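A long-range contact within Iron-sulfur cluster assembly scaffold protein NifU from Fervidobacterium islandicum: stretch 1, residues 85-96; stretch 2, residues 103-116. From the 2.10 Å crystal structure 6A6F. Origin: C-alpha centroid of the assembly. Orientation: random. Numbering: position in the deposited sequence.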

ATOM      1  N   LEU A  85      -6.981  21.679  12.546  1.00 25.52           N
ATOM      2  CA  LEU A  85      -7.309  22.465  11.349  1.00 26.05           C
ATOM      3  C   LEU A  85      -6.206  23.460  10.960  1.00 24.89           C
ATOM      4  O   LEU A  85      -5.971  23.698   9.783  1.00 26.00           O
ATOM      5  CB  LEU A  85      -8.655  23.181  11.538  1.00 29.22           C
ATOM      6  CG  LEU A  85      -9.853  22.242  11.496  1.00 31.03           C
ATOM      7  CD1 LEU A  85     -11.171  22.870  11.994  1.00 30.42           C
ATOM      8  CD2 LEU A  85     -10.031  21.736  10.080  1.00 31.14           C
ATOM      9  N   GLU A  86      -5.499  23.992  11.943  1.00 27.35           N
ATOM     10  CA  GLU A  86      -4.391  24.897  11.683  1.00 31.21           C
ATOM     11  C   GLU A  86      -3.207  24.114  11.111  1.00 30.83           C
ATOM     12  O   GLU A  86      -2.535  24.568  10.166  1.00 25.17           O
ATOM     13  CB  GLU A  86      -4.005  25.634  12.971  1.00 35.59           C
ATOM     14  CG  GLU A  86      -2.807  26.582  12.864  1.00 44.90           C
ATOM     15  CD  GLU A  86      -2.277  27.006  14.230  1.00 51.95           C
ATOM     16  OE1 GLU A  86      -1.244  27.732  14.290  1.00 57.36           O
ATOM     17  OE2 GLU A  86      -2.902  26.608  15.246  1.00 55.78           O
ATOM     18  N   MET A  87      -2.940  22.937  11.680  1.00 28.73           N
ATOM     19  CA  MET A  87      -1.942  22.045  11.068  1.00 26.92           C
ATOM     20  C   MET A  87      -2.272  21.758   9.646  1.00 25.80           C
ATOM     21  O   MET A  87      -1.431  21.920   8.761  1.00 24.80           O
ATOM     22  CB  MET A  87      -1.897  20.731  11.798  1.00 29.52           C
ATOM     23  CG  MET A  87      -0.607  20.499  12.508  1.00 33.88           C
ATOM     24  SD  MET A  87      -0.668  18.881  13.328  1.00 37.45           S
ATOM     25  CE  MET A  87      -1.760  19.388  14.635  1.00 33.12           C
ATOM     26  N   MET A  88      -3.513  21.336   9.424  1.00 24.46           N
ATOM     27  CA  MET A  88      -4.000  21.071   8.070  1.00 27.01           C
ATOM     28  C   MET A  88      -3.785  22.251   7.110  1.00 28.45           C
ATOM     29  O   MET A  88      -3.288  22.063   5.992  1.00 25.36           O
ATOM     30  CB  MET A  88      -5.474  20.711   8.129  1.00 29.20           C
ATOM     31  CG  MET A  88      -6.102  20.296   6.813  1.00 31.39           C
ATOM     32  SD  MET A  88      -6.774  21.629   5.767  1.00 34.59           S
ATOM     33  CE  MET A  88      -7.555  22.701   6.947  1.00 42.54           C
ATOM     34  N   LYS A  89      -4.146  23.463   7.547  1.00 28.89           N
ATOM     35  CA  LYS A  89      -3.953  24.657   6.700  1.00 31.79           C
ATOM     36  C   LYS A  89      -2.472  24.872   6.346  1.00 26.53           C
ATOM     37  O   LYS A  89      -2.100  25.111   5.181  1.00 28.34           O
ATOM     38  CB  LYS A  89      -4.568  25.891   7.402  1.00 38.16           C
ATOM     39  CG  LYS A  89      -4.531  27.180   6.570  1.00 44.76           C
ATOM     40  CD  LYS A  89      -4.491  28.455   7.435  1.00 51.85           C
ATOM     41  CE  LYS A  89      -3.072  28.739   7.934  1.00 57.51           C
ATOM     42  NZ  LYS A  89      -2.995  29.648   9.117  1.00 61.71           N
ATOM     43  N   ASN A  90      -1.612  24.749   7.338  1.00 24.61           N
ATOM     44  CA  ASN A  90      -0.184  24.756   7.088  1.00 25.46           C
ATOM     45  C   ASN A  90       0.330  23.701   6.110  1.00 28.21           C
ATOM     46  O   ASN A  90       1.211  24.006   5.291  1.00 27.15           O
ATOM     47  CB  ASN A  90       0.564  24.651   8.373  1.00 28.48           C
ATOM     48  CG  ASN A  90       0.679  25.986   9.052  1.00 31.84           C
ATOM     49  OD1 ASN A  90       1.561  26.772   8.715  1.00 31.56           O
ATOM     50  ND2 ASN A  90      -0.195  26.247  10.014  1.00 30.05           N
ATOM     51  N   ALA A  91      -0.238  22.486   6.162  1.00 26.66           N
ATOM     52  CA  ALA A  91       0.249  21.379   5.334  1.00 24.73           C
ATOM     53  C   ALA A  91      -0.114  21.619   3.903  1.00 26.51           C
ATOM     54  O   ALA A  91       0.712  21.377   3.004  1.00 25.11           O
ATOM     55  CB  ALA A  91      -0.344  20.060   5.795  1.00 25.88           C
ATOM     56  N   GLU A  92      -1.343  22.092   3.692  1.00 26.19           N
ATOM     57  CA  GLU A  92      -1.785  22.483   2.379  1.00 30.88           C
ATOM     58  C   GLU A  92      -0.956  23.681   1.861  1.00 31.96           C
ATOM     59  O   GLU A  92      -0.441  23.628   0.735  1.00 32.76           O
ATOM     60  CB  GLU A  92      -3.298  22.801   2.360  1.00 33.82           C
ATOM     61  CG  GLU A  92      -3.784  23.130   0.954  1.00 37.87           C
ATOM     62  CD  GLU A  92      -5.290  23.075   0.760  1.00 42.30           C
ATOM     63  OE1 GLU A  92      -6.005  23.637   1.602  1.00 44.58           O
ATOM     64  OE2 GLU A  92      -5.746  22.479  -0.260  1.00 49.88           O
ATOM     65  N   ASN A  93      -0.766  24.712   2.679  1.00 29.91           N
ATOM     66  CA  ASN A  93       0.141  25.811   2.281  1.00 31.83           C
ATOM     67  C   ASN A  93       1.506  25.331   1.813  1.00 31.97           C
ATOM     68  O   ASN A  93       2.044  25.837   0.827  1.00 33.98           O
ATOM     69  CB  ASN A  93       0.324  26.853   3.399  1.00 32.09           C
ATOM     70  CG  ASN A  93      -0.906  27.734   3.580  1.00 36.75           C
ATOM     71  OD1 ASN A  93      -1.869  27.637   2.820  1.00 36.50           O
ATOM     72  ND2 ASN A  93      -0.890  28.571   4.605  1.00 37.03           N
ATOM     73  N   MET A  94       2.079  24.376   2.528  1.00 31.55           N
ATOM     74  CA  MET A  94       3.364  23.788   2.134  1.00 31.67           C
ATOM     75  C   MET A  94       3.288  23.265   0.704  1.00 35.71           C
ATOM     76  O   MET A  94       4.171  23.548  -0.134  1.00 38.91           O
ATOM     77  CB  MET A  94       3.756  22.645   3.100  1.00 32.87           C
ATOM     78  CG  MET A  94       5.185  22.132   2.958  1.00 31.25           C
ATOM     79  SD  MET A  94       5.697  20.851   4.112  1.00 30.95           S
ATOM     80  CE  MET A  94       4.386  19.642   3.854  1.00 30.92           C
ATOM     81  N   MET A  95       2.225  22.515   0.413  1.00 33.62           N
ATOM     82  CA  MET A  95       2.084  21.855  -0.865  1.00 34.00           C
ATOM     83  C   MET A  95       1.940  22.850  -1.987  1.00 37.32           C
ATOM     84  O   MET A  95       2.498  22.661  -3.042  1.00 41.14           O
ATOM     85  CB  MET A  95       0.873  20.926  -0.867  1.00 34.05           C
ATOM     86  CG  MET A  95       1.137  19.596  -0.185  1.00 30.79           C
ATOM     87  SD  MET A  95       2.477  18.720  -1.007  1.00 31.90           S
ATOM     88  CE  MET A  95       3.775  18.806   0.188  1.00 30.03           C
ATOM     89  N   LEU A  96       1.168  23.894  -1.759  1.00 41.71           N
ATOM     90  CA  LEU A  96       1.082  24.974  -2.708  1.00 48.52           C
ATOM     91  C   LEU A  96       2.414  25.675  -2.489  1.00 51.47           C
ATOM     92  O   LEU A  96       3.220  25.243  -1.680  1.00 62.21           O
ATOM     93  CB  LEU A  96      -0.135  25.855  -2.393  1.00 46.71           C
ATOM     94  CG  LEU A  96      -1.475  25.118  -2.226  1.00 46.99           C
ATOM     95  CD1 LEU A  96      -2.530  26.015  -1.601  1.00 50.37           C
ATOM     96  CD2 LEU A  96      -1.994  24.522  -3.526  1.00 47.55           C
ATOM     97  N   ASN A 103       7.052  25.024  12.928  1.00 36.39           N
ATOM     98  CA  ASN A 103       6.812  24.560  14.286  1.00 38.50           C
ATOM     99  C   ASN A 103       5.463  23.930  14.446  1.00 32.88           C
ATOM    100  O   ASN A 103       5.295  23.091  15.281  1.00 37.88           O
ATOM    101  CB  ASN A 103       6.938  25.711  15.272  1.00 41.92           C
ATOM    102  CG  ASN A 103       8.371  25.978  15.666  1.00 45.79           C
ATOM    103  OD1 ASN A 103       9.297  25.307  15.212  1.00 48.83           O
ATOM    104  ND2 ASN A 103       8.562  26.965  16.526  1.00 54.14           N
ATOM    105  N   VAL A 104       4.486  24.389  13.692  1.00 33.06           N
ATOM    106  CA  VAL A 104       3.173  23.768  13.684  1.00 32.75           C
ATOM    107  C   VAL A 104       3.247  22.381  12.996  1.00 30.81           C
ATOM    108  O   VAL A 104       2.569  21.462  13.405  1.00 29.82           O
ATOM    109  CB  VAL A 104       2.158  24.666  12.953  1.00 32.75           C
ATOM    110  CG1 VAL A 104       0.852  23.940  12.688  1.00 32.99           C
ATOM    111  CG2 VAL A 104       1.896  25.935  13.761  1.00 35.99           C
ATOM    112  N   LEU A 105       4.079  22.241  11.964  1.00 27.99           N
ATOM    113  CA  LEU A 105       4.089  21.029  11.157  1.00 26.83           C
ATOM    114  C   LEU A 105       4.867  19.903  11.759  1.00 25.75           C
ATOM    115  O   LEU A 105       4.505  18.749  11.557  1.00 24.49           O
ATOM    116  CB  LEU A 105       4.582  21.293   9.734  1.00 25.75           C
ATOM    117  CG  LEU A 105       3.534  22.074   8.934  1.00 29.14           C
ATOM    118  CD1 LEU A 105       3.942  22.168   7.460  1.00 30.41           C
ATOM    119  CD2 LEU A 105       2.104  21.512   9.101  1.00 29.43           C
ATOM    120  N   GLY A 106       5.950  20.230  12.452  1.00 24.65           N
ATOM    121  CA  GLY A 106       6.885  19.249  12.943  1.00 24.56           C
ATOM    122  C   GLY A 106       7.351  18.278  11.852  1.00 24.28           C
ATOM    123  O   GLY A 106       7.838  18.707  10.778  1.00 22.47           O
ATOM    124  N   PRO A 107       7.202  16.951  12.101  1.00 22.75           N
ATOM    125  CA  PRO A 107       7.707  15.964  11.126  1.00 22.04           C
ATOM    126  C   PRO A 107       6.885  15.951   9.806  1.00 20.12           C
ATOM    127  O   PRO A 107       7.295  15.320   8.858  1.00 22.50           O
ATOM    128  CB  PRO A 107       7.572  14.636  11.889  1.00 23.23           C
ATOM    129  CG  PRO A 107       6.389  14.848  12.752  1.00 24.75           C
ATOM    130  CD  PRO A 107       6.543  16.291  13.235  1.00 25.36           C
ATOM    131  N   ILE A 108       5.754  16.646   9.745  1.00 18.52           N
ATOM    132  CA  ILE A 108       4.994  16.745   8.527  1.00 20.04           C
ATOM    133  C   ILE A 108       5.873  17.437   7.464  1.00 22.07           C
ATOM    134  O   ILE A 108       5.688  17.223   6.249  1.00 21.19           O
ATOM    135  CB  ILE A 108       3.648  17.447   8.732  1.00 20.07           C
ATOM    136  CG1 ILE A 108       2.807  16.698   9.750  1.00 19.94           C
ATOM    137  CG2 ILE A 108       2.879  17.572   7.412  1.00 21.95           C
ATOM    138  CD1 ILE A 108       1.641  17.517  10.283  1.00 19.38           C
ATOM    139  N   ILE A 109       6.875  18.200   7.916  1.00 22.98           N
ATOM    140  CA  ILE A 109       7.859  18.800   7.010  1.00 25.50           C
ATOM    141  C   ILE A 109       8.624  17.756   6.172  1.00 26.27           C
ATOM    142  O   ILE A 109       9.162  18.079   5.111  1.00 22.34           O
ATOM    143  CB  ILE A 109       8.864  19.717   7.754  1.00 27.61           C
ATOM    144  CG1 ILE A 109       9.558  20.663   6.785  1.00 32.49           C
ATOM    145  CG2 ILE A 109       9.921  18.963   8.501  1.00 27.56           C
ATOM    146  CD1 ILE A 109       8.631  21.725   6.251  1.00 35.07           C
ATOM    147  N   ASN A 110       8.631  16.502   6.616  1.00 25.44           N
ATOM    148  CA  ASN A 110       9.291  15.459   5.843  1.00 23.00           C
ATOM    149  C   ASN A 110       8.639  15.217   4.459  1.00 23.06           C
ATOM    150  O   ASN A 110       9.285  14.708   3.586  1.00 21.88           O
ATOM    151  CB  ASN A 110       9.449  14.209   6.706  1.00 24.27           C
ATOM    152  CG  ASN A 110      10.461  14.425   7.820  1.00 27.10           C
ATOM    153  OD1 ASN A 110      11.559  14.835   7.534  1.00 29.18           O
ATOM    154  ND2 ASN A 110      10.087  14.226   9.073  1.00 29.57           N
ATOM    155  N   PHE A 111       7.419  15.703   4.234  1.00 19.53           N
ATOM    156  CA  PHE A 111       6.773  15.603   2.966  1.00 21.00           C
ATOM    157  C   PHE A 111       6.998  16.789   2.002  1.00 21.73           C
ATOM    158  O   PHE A 111       6.424  16.789   0.924  1.00 21.34           O
ATOM    159  CB  PHE A 111       5.268  15.464   3.211  1.00 20.59           C
ATOM    160  CG  PHE A 111       4.900  14.204   3.942  1.00 20.19           C
ATOM    161  CD1 PHE A 111       4.739  13.024   3.239  1.00 19.29           C
ATOM    162  CD2 PHE A 111       4.729  14.200   5.310  1.00 19.69           C
ATOM    163  CE1 PHE A 111       4.414  11.854   3.870  1.00 19.20           C
ATOM    164  CE2 PHE A 111       4.383  13.021   5.980  1.00 19.59           C
ATOM    165  CZ  PHE A 111       4.239  11.841   5.253  1.00 19.94           C
ATOM    166  N   TYR A 112       7.780  17.780   2.417  1.00 21.30           N
ATOM    167  CA  TYR A 112       8.055  18.991   1.639  1.00 26.13           C
ATOM    168  C   TYR A 112       8.301  18.672   0.171  1.00 25.48           C
ATOM    169  O   TYR A 112       7.722  19.266  -0.683  1.00 26.82           O
ATOM    170  CB  TYR A 112       9.274  19.731   2.227  1.00 27.72           C
ATOM    171  CG  TYR A 112       9.575  21.028   1.536  1.00 30.99           C
ATOM    172  CD1 TYR A 112       8.882  22.166   1.863  1.00 34.72           C
ATOM    173  CD2 TYR A 112      10.524  21.100   0.512  1.00 36.00           C
ATOM    174  CE1 TYR A 112       9.139  23.366   1.238  1.00 36.34           C
ATOM    175  CE2 TYR A 112      10.795  22.298  -0.128  1.00 37.29           C
ATOM    176  CZ  TYR A 112      10.105  23.418   0.249  1.00 38.12           C
ATOM    177  OH  TYR A 112      10.329  24.597  -0.379  1.00 40.62           O
ATOM    178  N   ASP A 113       9.139  17.700  -0.093  1.00 26.80           N
ATOM    179  CA  ASP A 113       9.502  17.363  -1.474  1.00 31.90           C
ATOM    180  C   ASP A 113       8.370  16.916  -2.378  1.00 29.10           C
ATOM    181  O   ASP A 113       8.476  16.987  -3.612  1.00 29.20           O
ATOM    182  CB  ASP A 113      10.517  16.256  -1.497  1.00 37.04           C
ATOM    183  CG  ASP A 113      11.884  16.762  -1.759  1.00 51.91           C
ATOM    184  OD1 ASP A 113      12.101  17.235  -2.910  1.00 65.12           O
ATOM    185  OD2 ASP A 113      12.729  16.685  -0.828  1.00 54.64           O
ATOM    186  N   VAL A 114       7.294  16.458  -1.784  1.00 23.36           N
ATOM    187  CA  VAL A 114       6.186  15.978  -2.576  1.00 23.86           C
ATOM    188  C   VAL A 114       5.583  17.084  -3.431  1.00 25.59           C
ATOM    189  O   VAL A 114       5.000  16.814  -4.498  1.00 27.63           O
ATOM    190  CB  VAL A 114       5.138  15.338  -1.634  1.00 22.03           C
ATOM    191  CG1 VAL A 114       3.886  14.952  -2.409  1.00 21.95           C
ATOM    192  CG2 VAL A 114       5.776  14.138  -0.939  1.00 20.11           C
ATOM    193  N   LYS A 115       5.687  18.327  -2.971  1.00 28.17           N
ATOM    194  CA  LYS A 115       5.117  19.448  -3.691  1.00 32.62           C
ATOM    195  C   LYS A 115       5.704  19.615  -5.115  1.00 33.95           C
ATOM    196  O   LYS A 115       5.111  20.260  -5.949  1.00 35.03           O
ATOM    197  CB  LYS A 115       5.315  20.735  -2.904  1.00 36.70           C
ATOM    198  CG  LYS A 115       6.722  21.284  -2.965  1.00 43.56           C
ATOM    199  CD  LYS A 115       6.841  22.585  -2.186  1.00 48.12           C
ATOM    200  CE  LYS A 115       8.098  23.325  -2.598  1.00 55.34           C
ATOM    201  NZ  LYS A 115       7.938  24.748  -2.223  1.00 62.68           N
ATOM    202  N   ASN A 116       6.855  19.011  -5.382  1.00 34.59           N
ATOM    203  CA  ASN A 116       7.438  19.040  -6.728  1.00 39.67           C
ATOM    204  C   ASN A 116       6.766  18.026  -7.656  1.00 41.81           C
ATOM    205  O   ASN A 116       7.094  17.973  -8.829  1.00 42.77           O
ATOM    206  CB  ASN A 116       8.947  18.775  -6.664  1.00 38.77           C
ATOM    207  CG  ASN A 116       9.669  19.784  -5.812  1.00 38.37           C
ATOM    208  OD1 ASN A 116       9.322  20.958  -5.818  1.00 42.50           O
ATOM    209  ND2 ASN A 116      10.656  19.333  -5.063  1.00 40.21           N
TER

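The two stretches meet in an apolar packing contact, methionine-rich on the side of the first helix, that buries 654 Å² in total and contains no hydrogen bond from one stretch to the other. The backbones run close at both ends: the CA atoms of Met 87 and Val 104 lie 6.0 Å apart, and those of Met 95 and Lys 115 lie 4.8 Å apart.

Leu 105 is the knob of the interface. Its side chain (chi1 m, chi2 t) sits in a hole formed by Met 87, Asn 90, Ala 91 and Met 94, spaced i, i+3, i+4 and i+7 along the helix. Its CD2 lies 3.6 Å from Met 87 O and 3.6 Å from Asn 90 CB, while its CD1 reaches Met 94 SD at 4.0 Å. The small side chain of Ala 91 takes up little room beside Leu 105, with its CB 4.4 Å from Leu 105 CD2 and also 4.4 Å from Ile 108 CG2.

Val 104 points toward the first helix and packs its CG1 3.7 Å from Met 87 CG. Asn 90, though polar and buried, has its ND2 satisfied within its own helix: ND2 donates to Glu 86 O at 2.9 Å with an angle of 160°, and the same ND2 lies 3.7 Å from Val 104 CG1.

Met 94 gives up the largest area to the other stretch, 118 Å². Its CA-to-CB bond points sideways, but chi1 and chi2 are both t, and the extended chain carries its end across the gap. SD comes within 3.7 Å of Ile 109 CD1, and CE lies 3.6 Å from Ile 108 O and 4.3 Å from Phe 111 CB. Met 94 CG is 3.9 Å from Tyr 112 CD1, and SD stands 5.4 Å from the centroid of the Tyr 112 ring, 80° off its normal and thus at the ring edge. An unbranched, flexible chain suits a position with so many different neighbours.

Met 95 begins by pointing away, yet its chi1 and chi2, both m, fold the chain back so that CE approaches Phe 111 O at 3.4 Å and Val 114 CB at 4.1 Å. Lys 115 closes this end with its aliphatic part: CB is 3.4 Å from Met 95 O, and CD is 3.5 Å from Met 94 O. Its long chain then carries the charge onward to Tyr 112, where NZ donates to OH at 3.0 Å, leaving the methylenes to cover the helix end.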